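PDB 6F2P: paenibacillus xanthan lyase from Paenibacillus, which catalyses the eliminative removal of terminal mannose from the side chains of the polysaccharide xanthan, as a polysaccharide lyase of family 8. Local coordinates for residues 34-45 with 80-91; 10-18 with 135-143. All coordinates share one frame; numbering follows the deposited sequence.

Contact 1: residues 34-45 with 80-91; sequences VNAITVTAQGYW and MALAYTTYGSSL
A41 and A83 face each other on the buried, apolar side of this contact, their CB atoms 3.4 Å apart. The axes of segments 34-45 and 80-85 come within 8.2 Å, and small side chains suit so close a pairing. One turn earlier, I37 lays its CG2 branch over the backbone of A83, 3.6 Å from A83 CA, while CG1 and CD1 run across L82 CD2. Its chi1 of -70° sets CG1 beside the backbone N and leaves CG2 anti to it, which gives one branch to A83 and the other to L82. At the far end M80 bends at chi3 (65°) and brings CE to 3.6 Å from W45 CD1, an oblique approach that suits a flexible thioether. W45 CZ3 meets L91 CD2 at 3.8 Å, and its indole NE1 is bonded to D100. Both helices, 28-46 and 68-85, belong to the N-terminal alpha-helical domain of the family 8 lyases, an alpha/alpha toroid; the two segments have a marked antiparallel component, their N-to-C directions 131° apart. From T86 to S89 the backbone makes a type II beta turn, where G88 takes the positive phi that favours glycine, and the following residues run along helix 28-46. Here the contact turns polar and opens toward solvent. T38 OG1 lies 2.8 Å from S89 OG and also donates to V34 O, coming from above that carbonyl's plane; S89 OG in turn accepts from L91 N in an ST turn. A water links T38 OG1 with S90 N. V34 CG1 meets G88 O at 3.5 Å, an apolar branch against bare backbone, whereas S90 is exposed and touches T38 CG2 only lightly. Q42, whose amide nitrogen is bonded to D46, brushes L91 CD2 with OE1.

Contact 2: residues 10-18 with 135-143; sequences REKYKAMLN and NDIVALMYT
The guanidinium of R10 lies flat over one face of the Y142 ring, the planes 5° apart and the group centres 4.0 Å from each other. R10 CD sits over the same face, 3.6 Å from the ring centroid, and the bend at chi3 (60°) turns NE and the guanidinium along the ring, so a CH-pi contact accompanies an off-centre cation-pi pair. V138 O meets the Y142 ring at its edge, in plane, while Y142 OH is bonded to L184 O and R10 NH2 forms a salt bridge with D7. With an alanine here in place of Y142, R10 would probably lose the surface that holds its guanidinium flat, and L184 O would be left without this hydroxyl donor. The Y13 ring is approached differently: L17 CG lies over one face, toward the rim, and A139 CB stands at the edge, 3.9 Å from Y13 CD2. Y13 OH donates to D136 OD1 at 2.9 Å, on the syn side but 28° out of the carboxylate plane. Segments 10-18 and 135-141 cross steeply, helices 4-18 and 123-141 being part of the family's helical domain, with small A139 letting Y13 and L17 settle against the second helix. L17 CB packs on L140 CD2 at 3.8 Å. K14 reaches past them, extended, and its NZ donates to L140 O at 3.2 Å and to a water that accepts from T143 N; a lysine suits this place, since its positive charge would probably be favoured by the carbonyls of the last turn of this helix, such as L140 O.

In the fold
The two contacts lie about 15 Å apart, centre to centre, on the same side of the chain's centre and within the N-terminal alpha-helical domain. Along the chain, contact 1 is nested inside the loop closed by contact 2: helix 4-18 is followed directly by helix 28-46, then helix 68-85 and, after helix 95-111, helix 123-141. They also touch, L82 CD1 packing 3.5 Å from L17 O, and Y84 CD2 3.5 Å from M141 SD. Helix 68-85 therefore serves both, meeting helix 28-46 in contact 1 and bearing on both helices of contact 2, so the first helices of the chain are joined to helix 123-141 in one continuous packed region of the helical domain.

Contact 1: residues 34-45 with 80-91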
loop_
_atom_site.group_PDB
_atom_site.type_symbol
_atom_site.label_atom_id
_atom_site.label_comp_id
_atom_site.label_asym_id
_atom_site.label_seq_id
_atom_site.Cartn_x
_atom_site.Cartn_y
_atom_site.Cartn_z
ATOM N N VAL A 34 -1.456 -7.508 -44.575
ATOM C CA VAL A 34 -0.588 -7.813 -45.702
ATOM C C VAL A 34 -0.423 -6.596 -46.602
ATOM O O VAL A 34 0.696 -6.218 -46.966
ATOM C CB VAL A 34 -1.149 -8.980 -46.526
ATOM C CG1 VAL A 34 -0.379 -9.138 -47.832
ATOM C CG2 VAL A 34 -1.107 -10.257 -45.711
ATOM N N ASN A 35 -1.541 -5.976 -46.949
ATOM C CA ASN A 35 -1.496 -4.736 -47.703
ATOM C C ASN A 35 -0.667 -3.661 -46.993
ATOM O O ASN A 35 0.239 -3.074 -47.591
ATOM C CB ASN A 35 -2.905 -4.229 -48.000
ATOM C CG ASN A 35 -2.910 -2.797 -48.507
ATOM O OD1 ASN A 35 -2.469 -2.518 -49.620
ATOM N ND2 ASN A 35 -3.402 -1.879 -47.681
ATOM N N ALA A 36 -0.959 -3.423 -45.718
ATOM C CA ALA A 36 -0.214 -2.442 -44.932
ATOM C C ALA A 36 1.288 -2.718 -44.967
ATOM O O ALA A 36 2.099 -1.796 -45.135
ATOM C CB ALA A 36 -0.714 -2.425 -43.508
ATOM N N ILE A 37 1.650 -3.988 -44.823
ATOM C CA ILE A 37 3.048 -4.407 -44.903
ATOM C C ILE A 37 3.653 -4.087 -46.265
ATOM O O ILE A 37 4.770 -3.555 -46.358
ATOM C CB ILE A 37 3.182 -5.909 -44.613
ATOM C CG1 ILE A 37 2.885 -6.181 -43.132
ATOM C CG2 ILE A 37 4.554 -6.410 -44.995
ATOM C CD1 ILE A 37 2.881 -7.650 -42.758
ATOM N N THR A 38 2.905 -4.397 -47.322
ATOM C CA THR A 38 3.357 -4.159 -48.691
ATOM C C THR A 38 3.574 -2.671 -48.957
ATOM O O THR A 38 4.629 -2.259 -49.455
ATOM C CB THR A 38 2.345 -4.699 -49.709
ATOM O OG1 THR A 38 2.128 -6.102 -49.482
ATOM C CG2 THR A 38 2.855 -4.471 -51.125
ATOM N N VAL A 39 2.569 -1.867 -48.620
ATOM C CA VAL A 39 2.628 -0.431 -48.858
ATOM C C VAL A 39 3.818 0.212 -48.145
ATOM O O VAL A 39 4.564 0.996 -48.749
ATOM C CB VAL A 39 1.324 0.257 -48.419
ATOM C CG1 VAL A 39 1.473 1.767 -48.451
ATOM C CG2 VAL A 39 0.179 -0.187 -49.305
ATOM N N THR A 40 3.998 -0.136 -46.872
ATOM C CA THR A 40 5.101 0.396 -46.077
ATOM C C THR A 40 6.445 0.063 -46.716
ATOM O O THR A 40 7.314 0.931 -46.851
ATOM C CB THR A 40 5.058 -0.128 -44.619
ATOM O OG1 THR A 40 3.959 0.468 -43.926
ATOM C CG2 THR A 40 6.326 0.229 -43.887
ATOM N N ALA A 41 6.610 -1.191 -47.124
ATOM C CA ALA A 41 7.843 -1.602 -47.779
ATOM C C ALA A 41 8.080 -0.825 -49.070
ATOM O O ALA A 41 9.191 -0.352 -49.314
ATOM C CB ALA A 41 7.832 -3.074 -48.053
ATOM N N GLN A 42 7.046 -0.684 -49.896
ATOM C CA GLN A 42 7.202 0.072 -51.137
ATOM C C GLN A 42 7.639 1.496 -50.811
ATOM O O GLN A 42 8.478 2.067 -51.508
ATOM C CB GLN A 42 5.920 0.079 -51.974
ATOM C CG GLN A 42 6.120 0.590 -53.409
ATOM C CD GLN A 42 7.131 -0.243 -54.203
ATOM O OE1 GLN A 42 7.027 -1.463 -54.269
ATOM N NE2 GLN A 42 8.109 0.420 -54.808
ATOM N N GLY A 43 7.092 2.046 -49.730
ATOM C CA GLY A 43 7.467 3.377 -49.294
ATOM C C GLY A 43 8.965 3.569 -49.092
ATOM O O GLY A 43 9.587 4.465 -49.690
ATOM N N TYR A 44 9.550 2.732 -48.243
ATOM C CA TYR A 44 10.959 2.873 -47.902
ATOM C C TYR A 44 11.844 2.419 -49.048
ATOM O O TYR A 44 12.992 2.854 -49.157
ATOM C CB TYR A 44 11.282 2.109 -46.618
ATOM C CG TYR A 44 10.643 2.735 -45.399
ATOM C CD1 TYR A 44 10.819 4.082 -45.125
ATOM C CD2 TYR A 44 9.854 1.987 -44.529
ATOM C CE1 TYR A 44 10.235 4.668 -44.027
ATOM C CE2 TYR A 44 9.269 2.570 -43.419
ATOM C CZ TYR A 44 9.463 3.913 -43.178
ATOM O OH TYR A 44 8.895 4.516 -42.082
ATOM N N TRP A 45 11.315 1.543 -49.898
ATOM C CA TRP A 45 12.058 1.095 -51.071
ATOM C C TRP A 45 12.180 2.283 -52.033
ATOM O O TRP A 45 13.241 2.544 -52.616
ATOM C CB TRP A 45 11.345 -0.080 -51.747
ATOM C CG TRP A 45 12.190 -0.793 -52.756
ATOM C CD1 TRP A 45 13.544 -0.685 -52.919
ATOM C CD2 TRP A 45 11.742 -1.729 -53.744
ATOM N NE1 TRP A 45 13.966 -1.498 -53.945
ATOM C CE2 TRP A 45 12.879 -2.150 -54.470
ATOM C CE3 TRP A 45 10.495 -2.252 -54.086
ATOM C CZ2 TRP A 45 12.801 -3.068 -55.520
ATOM C CZ3 TRP A 45 10.420 -3.162 -55.133
ATOM C CH2 TRP A 45 11.567 -3.557 -55.838
ATOM N N MET A 80 11.054 -3.762 -45.373
ATOM C CA MET A 80 11.202 -4.269 -46.736
ATOM C C MET A 80 11.339 -5.788 -46.720
ATOM O O MET A 80 10.653 -6.500 -47.464
ATOM C CB MET A 80 12.413 -3.618 -47.419
ATOM C CG MET A 80 12.280 -2.114 -47.587
ATOM S SD MET A 80 13.836 -1.263 -47.965
ATOM C CE MET A 80 14.227 -1.947 -49.574
ATOM N N ALA A 81 12.229 -6.273 -45.861
ATOM C CA ALA A 81 12.408 -7.706 -45.650
ATOM C C ALA A 81 11.087 -8.392 -45.281
ATOM O O ALA A 81 10.819 -9.515 -45.710
ATOM C CB ALA A 81 13.471 -7.950 -44.580
ATOM N N LEU A 82 10.258 -7.704 -44.501
ATOM C CA LEU A 82 8.982 -8.254 -44.079
ATOM C C LEU A 82 8.071 -8.506 -45.275
ATOM O O LEU A 82 7.534 -9.603 -45.431
ATOM C CB LEU A 82 8.290 -7.332 -43.071
ATOM C CG LEU A 82 6.997 -7.859 -42.424
ATOM C CD1 LEU A 82 7.212 -9.190 -41.708
ATOM C CD2 LEU A 82 6.399 -6.850 -41.459
ATOM N N ALA A 83 7.887 -7.495 -46.115
ATOM C CA ALA A 83 7.050 -7.663 -47.301
ATOM C C ALA A 83 7.663 -8.715 -48.215
ATOM O O ALA A 83 6.953 -9.523 -48.813
ATOM C CB ALA A 83 6.872 -6.348 -48.043
ATOM N N TYR A 84 8.988 -8.698 -48.310
ATOM C CA TYR A 84 9.692 -9.662 -49.132
ATOM C C TYR A 84 9.307 -11.096 -48.786
ATOM O O TYR A 84 9.216 -11.947 -49.676
ATOM C CB TYR A 84 11.204 -9.495 -49.006
ATOM C CG TYR A 84 11.951 -10.549 -49.776
ATOM C CD1 TYR A 84 11.999 -10.511 -51.163
ATOM C CD2 TYR A 84 12.590 -11.598 -49.123
ATOM C CE1 TYR A 84 12.675 -11.481 -51.884
ATOM C CE2 TYR A 84 13.267 -12.573 -49.835
ATOM C CZ TYR A 84 13.303 -12.508 -51.217
ATOM O OH TYR A 84 13.969 -13.465 -51.937
ATOM N N THR A 85 9.064 -11.353 -47.500
ATOM C CA THR A 85 8.826 -12.714 -47.024
ATOM C C THR A 85 7.386 -12.970 -46.605
ATOM O O THR A 85 7.071 -14.039 -46.095
ATOM C CB THR A 85 9.718 -13.045 -45.821
ATOM O OG1 THR A 85 9.448 -12.122 -44.763
ATOM C CG2 THR A 85 11.175 -12.934 -46.192
ATOM N N THR A 86 6.514 -11.990 -46.803
ATOM C CA THR A 86 5.131 -12.115 -46.359
ATOM C C THR A 86 4.262 -12.817 -47.398
ATOM O O THR A 86 4.080 -12.332 -48.523
ATOM C CB THR A 86 4.516 -10.742 -45.989
ATOM O OG1 THR A 86 5.176 -10.216 -44.835
ATOM C CG2 THR A 86 3.029 -10.876 -45.683
ATOM N N TYR A 87 3.739 -13.969 -47.006
ATOM C CA TYR A 87 2.790 -14.697 -47.820
ATOM C C TYR A 87 1.607 -13.811 -48.149
ATOM O O TYR A 87 0.937 -13.304 -47.250
ATOM C CB TYR A 87 2.289 -15.923 -47.067
ATOM C CG TYR A 87 1.258 -16.697 -47.832
ATOM C CD1 TYR A 87 1.620 -17.466 -48.928
ATOM C CD2 TYR A 87 -0.083 -16.653 -47.475
ATOM C CE1 TYR A 87 0.678 -18.180 -49.641
ATOM C CE2 TYR A 87 -1.036 -17.368 -48.184
ATOM C CZ TYR A 87 -0.646 -18.128 -49.265
ATOM O OH TYR A 87 -1.579 -18.837 -49.976
ATOM N N GLY A 88 1.355 -13.628 -49.440
ATOM C CA GLY A 88 0.210 -12.862 -49.894
ATOM C C GLY A 88 0.600 -11.472 -50.344
ATOM O O GLY A 88 -0.193 -10.763 -50.969
ATOM N N SER A 89 1.826 -11.076 -50.021
ATOM C CA SER A 89 2.310 -9.750 -50.382
ATOM C C SER A 89 2.676 -9.701 -51.863
ATOM O O SER A 89 3.337 -10.615 -52.378
ATOM C CB SER A 89 3.529 -9.381 -49.533
ATOM O OG SER A 89 4.042 -8.117 -49.919
ATOM N N SER A 90 2.272 -8.632 -52.546
ATOM C CA SER A 90 2.578 -8.505 -53.970
ATOM C C SER A 90 4.065 -8.294 -54.183
ATOM O O SER A 90 4.541 -8.288 -55.311
ATOM C CB SER A 90 1.778 -7.373 -54.630
ATOM O OG SER A 90 2.354 -6.109 -54.376
ATOM N N LEU A 91 4.794 -8.126 -53.087
ATOM C CA LEU A 91 6.238 -7.965 -53.136
ATOM C C LEU A 91 6.958 -9.220 -52.674
ATOM O O LEU A 91 8.183 -9.222 -52.572
ATOM C CB LEU A 91 6.672 -6.804 -52.246
ATOM C CG LEU A 91 6.450 -5.397 -52.786
ATOM C CD1 LEU A 91 6.680 -4.391 -51.673
ATOM C CD2 LEU A 91 7.399 -5.149 -53.945
HETATM O O HOH W 1 -0.307 -7.296 -51.171
#

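Contact 2: residues 10-18 with 135-143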
loop_
_atom_site.group_PDB
_atom_site.type_symbol
_atom_site.label_atom_id
_atom_site.label_comp_id
_atom_site.label_asym_id
_atom_site.label_seq_id
_atom_site.Cartn_x
_atom_site.Cartn_y
_atom_site.Cartn_z
ATOM N N ARG A 10 14.700 -20.866 -35.238
ATOM C CA ARG A 10 14.725 -19.780 -36.216
ATOM C C ARG A 10 13.433 -19.729 -37.028
ATOM O O ARG A 10 12.909 -18.651 -37.308
ATOM C CB ARG A 10 15.936 -19.892 -37.146
ATOM C CG ARG A 10 16.088 -18.692 -38.084
ATOM C CD ARG A 10 17.121 -18.915 -39.192
ATOM N NE ARG A 10 16.765 -20.056 -40.035
ATOM C CZ ARG A 10 17.425 -21.213 -40.047
ATOM N NH1 ARG A 10 17.019 -22.200 -40.834
ATOM N NH2 ARG A 10 18.491 -21.384 -39.277
ATOM N N GLU A 11 12.903 -20.898 -37.373
ATOM C CA GLU A 11 11.679 -20.961 -38.163
ATOM C C GLU A 11 10.484 -20.556 -37.331
ATOM O O GLU A 11 9.545 -19.923 -37.825
ATOM C CB GLU A 11 11.483 -22.357 -38.739
ATOM C CG GLU A 11 12.446 -22.671 -39.868
ATOM C CD GLU A 11 12.510 -24.147 -40.199
ATOM O OE1 GLU A 11 11.771 -24.940 -39.575
ATOM O OE2 GLU A 11 13.306 -24.514 -41.085
ATOM N N LYS A 12 10.525 -20.926 -36.057
ATOM C CA LYS A 12 9.489 -20.535 -35.116
ATOM C C LYS A 12 9.463 -19.011 -34.970
ATOM O O LYS A 12 8.397 -18.398 -34.965
ATOM C CB LYS A 12 9.759 -21.188 -33.773
ATOM C CG LYS A 12 8.598 -21.160 -32.817
ATOM C CD LYS A 12 9.117 -21.498 -31.443
ATOM C CE LYS A 12 8.010 -21.882 -30.496
ATOM N NZ LYS A 12 8.614 -22.639 -29.357
ATOM N N TYR A 13 10.648 -18.408 -34.882
ATOM C CA TYR A 13 10.785 -16.964 -34.687
ATOM C C TYR A 13 10.328 -16.208 -35.912
ATOM O O TYR A 13 9.595 -15.220 -35.809
ATOM C CB TYR A 13 12.241 -16.591 -34.394
ATOM C CG TYR A 13 12.420 -15.154 -33.954
ATOM C CD1 TYR A 13 11.782 -14.683 -32.818
ATOM C CD2 TYR A 13 13.236 -14.277 -34.657
ATOM C CE1 TYR A 13 11.934 -13.377 -32.396
ATOM C CE2 TYR A 13 13.400 -12.961 -34.241
ATOM C CZ TYR A 13 12.740 -12.516 -33.106
ATOM O OH TYR A 13 12.877 -11.214 -32.664
ATOM N N LYS A 14 10.786 -16.677 -37.070
ATOM C CA LYS A 14 10.429 -16.071 -38.339
ATOM C C LYS A 14 8.919 -16.086 -38.499
ATOM O O LYS A 14 8.318 -15.079 -38.875
ATOM C CB LYS A 14 11.108 -16.794 -39.500
ATOM C CG LYS A 14 10.678 -16.292 -40.865
ATOM C CD LYS A 14 11.569 -16.823 -41.969
ATOM C CE LYS A 14 10.907 -16.648 -43.327
ATOM N NZ LYS A 14 11.858 -16.958 -44.425
ATOM N N ALA A 15 8.302 -17.216 -38.175
ATOM C CA ALA A 15 6.844 -17.310 -38.189
ATOM C C ALA A 15 6.155 -16.308 -37.236
ATOM O O ALA A 15 5.036 -15.867 -37.494
ATOM C CB ALA A 15 6.415 -18.718 -37.890
ATOM N N MET A 16 6.813 -15.938 -36.141
ATOM C CA MET A 16 6.262 -14.880 -35.287
ATOM C C MET A 16 6.345 -13.539 -36.006
ATOM O O MET A 16 5.439 -12.710 -35.924
ATOM C CB MET A 16 7.008 -14.782 -33.956
ATOM C CG MET A 16 6.996 -16.041 -33.117
ATOM S SD MET A 16 8.160 -15.923 -31.742
ATOM C CE MET A 16 7.250 -14.866 -30.615
ATOM N N LEU A 17 7.451 -13.330 -36.709
ATOM C CA LEU A 17 7.645 -12.105 -37.470
ATOM C C LEU A 17 6.667 -11.962 -38.644
ATOM O O LEU A 17 6.064 -10.904 -38.828
ATOM C CB LEU A 17 9.079 -12.024 -37.972
ATOM C CG LEU A 17 10.174 -11.975 -36.910
ATOM C CD1 LEU A 17 11.529 -11.919 -37.597
ATOM C CD2 LEU A 17 9.987 -10.769 -36.019
ATOM N N ASN A 18 6.494 -13.017 -39.435
ATOM C CA ASN A 18 5.727 -12.866 -40.674
ATOM C C ASN A 18 4.404 -13.630 -40.760
ATOM O O ASN A 18 3.703 -13.536 -41.763
ATOM C CB ASN A 18 6.597 -13.150 -41.908
ATOM C CG ASN A 18 6.962 -14.614 -42.051
ATOM O OD1 ASN A 18 6.460 -15.472 -41.324
ATOM N ND2 ASN A 18 7.835 -14.909 -42.999
ATOM N N ASN A 135 18.763 -8.461 -36.144
ATOM C CA ASN A 135 18.365 -9.836 -35.845
ATOM C C ASN A 135 17.123 -10.238 -36.622
ATOM O O ASN A 135 17.037 -11.330 -37.177
ATOM C CB ASN A 135 18.076 -10.019 -34.357
ATOM C CG ASN A 135 19.307 -10.359 -33.566
ATOM O OD1 ASN A 135 20.278 -10.886 -34.114
ATOM N ND2 ASN A 135 19.281 -10.062 -32.260
ATOM N N ASP A 136 16.150 -9.340 -36.653
ATOM C CA ASP A 136 14.886 -9.640 -37.297
ATOM C C ASP A 136 15.040 -9.761 -38.811
ATOM O O ASP A 136 14.507 -10.690 -39.417
ATOM C CB ASP A 136 13.836 -8.596 -36.918
ATOM C CG ASP A 136 13.454 -8.668 -35.450
ATOM O OD1 ASP A 136 13.977 -9.560 -34.739
ATOM O OD2 ASP A 136 12.623 -7.848 -35.012
ATOM N N ILE A 137 15.780 -8.831 -39.410
ATOM C CA ILE A 137 16.076 -8.892 -40.829
ATOM C C ILE A 137 16.715 -10.225 -41.174
ATOM O O ILE A 137 16.216 -10.956 -42.033
ATOM C CB ILE A 137 17.025 -7.769 -41.258
ATOM C CG1 ILE A 137 16.342 -6.415 -41.083
ATOM C CG2 ILE A 137 17.476 -7.968 -42.716
ATOM C CD1 ILE A 137 17.298 -5.255 -41.124
ATOM N N VAL A 138 17.808 -10.542 -40.485
ATOM C CA VAL A 138 18.520 -11.789 -40.712
ATOM C C VAL A 138 17.612 -13.007 -40.532
ATOM O O VAL A 138 17.747 -13.996 -41.247
ATOM C CB VAL A 138 19.751 -11.900 -39.802
ATOM C CG1 VAL A 138 20.402 -13.271 -39.938
ATOM C CG2 VAL A 138 20.751 -10.796 -40.145
ATOM N N ALA A 139 16.672 -12.936 -39.598
ATOM C CA ALA A 139 15.759 -14.055 -39.400
ATOM C C ALA A 139 14.931 -14.295 -40.661
ATOM O O ALA A 139 14.805 -15.426 -41.133
ATOM C CB ALA A 139 14.860 -13.816 -38.190
ATOM N N LEU A 140 14.393 -13.218 -41.217
ATOM C CA LEU A 140 13.567 -13.313 -42.411
ATOM C C LEU A 140 14.372 -13.717 -43.646
ATOM O O LEU A 140 13.903 -14.493 -44.473
ATOM C CB LEU A 140 12.876 -11.974 -42.674
ATOM C CG LEU A 140 11.938 -11.462 -41.585
ATOM C CD1 LEU A 140 11.459 -10.063 -41.915
ATOM C CD2 LEU A 140 10.753 -12.407 -41.406
ATOM N N MET A 141 15.584 -13.185 -43.763
ATOM C CA MET A 141 16.342 -13.262 -45.003
ATOM C C MET A 141 17.387 -14.380 -44.998
ATOM O O MET A 141 18.153 -14.535 -45.959
ATOM C CB MET A 141 17.033 -11.924 -45.250
ATOM C CG MET A 141 16.091 -10.737 -45.360
ATOM S SD MET A 141 15.084 -10.779 -46.854
ATOM C CE MET A 141 16.379 -10.799 -48.102
ATOM N N TYR A 142 17.399 -15.153 -43.917
ATOM C CA TYR A 142 18.419 -16.168 -43.653
ATOM C C TYR A 142 18.799 -17.051 -44.849
ATOM O O TYR A 142 19.974 -17.161 -45.213
ATOM C CB TYR A 142 17.948 -17.047 -42.496
ATOM C CG TYR A 142 19.058 -17.769 -41.780
ATOM C CD1 TYR A 142 19.807 -17.127 -40.805
ATOM C CD2 TYR A 142 19.350 -19.096 -42.065
ATOM C CE1 TYR A 142 20.828 -17.787 -40.134
ATOM C CE2 TYR A 142 20.370 -19.766 -41.398
ATOM C CZ TYR A 142 21.106 -19.105 -40.437
ATOM O OH TYR A 142 22.118 -19.765 -39.771
ATOM N N THR A 143 17.797 -17.680 -45.451
ATOM C CA THR A 143 18.015 -18.593 -46.565
ATOM C C THR A 143 18.530 -17.899 -47.834
ATOM O O THR A 143 18.995 -18.561 -48.770
ATOM C CB THR A 143 16.719 -19.330 -46.907
ATOM O OG1 THR A 143 15.710 -18.373 -47.243
ATOM C CG2 THR A 143 16.251 -20.137 -45.720
HETATM O O HOH W 2 14.913 -17.553 -44.187
#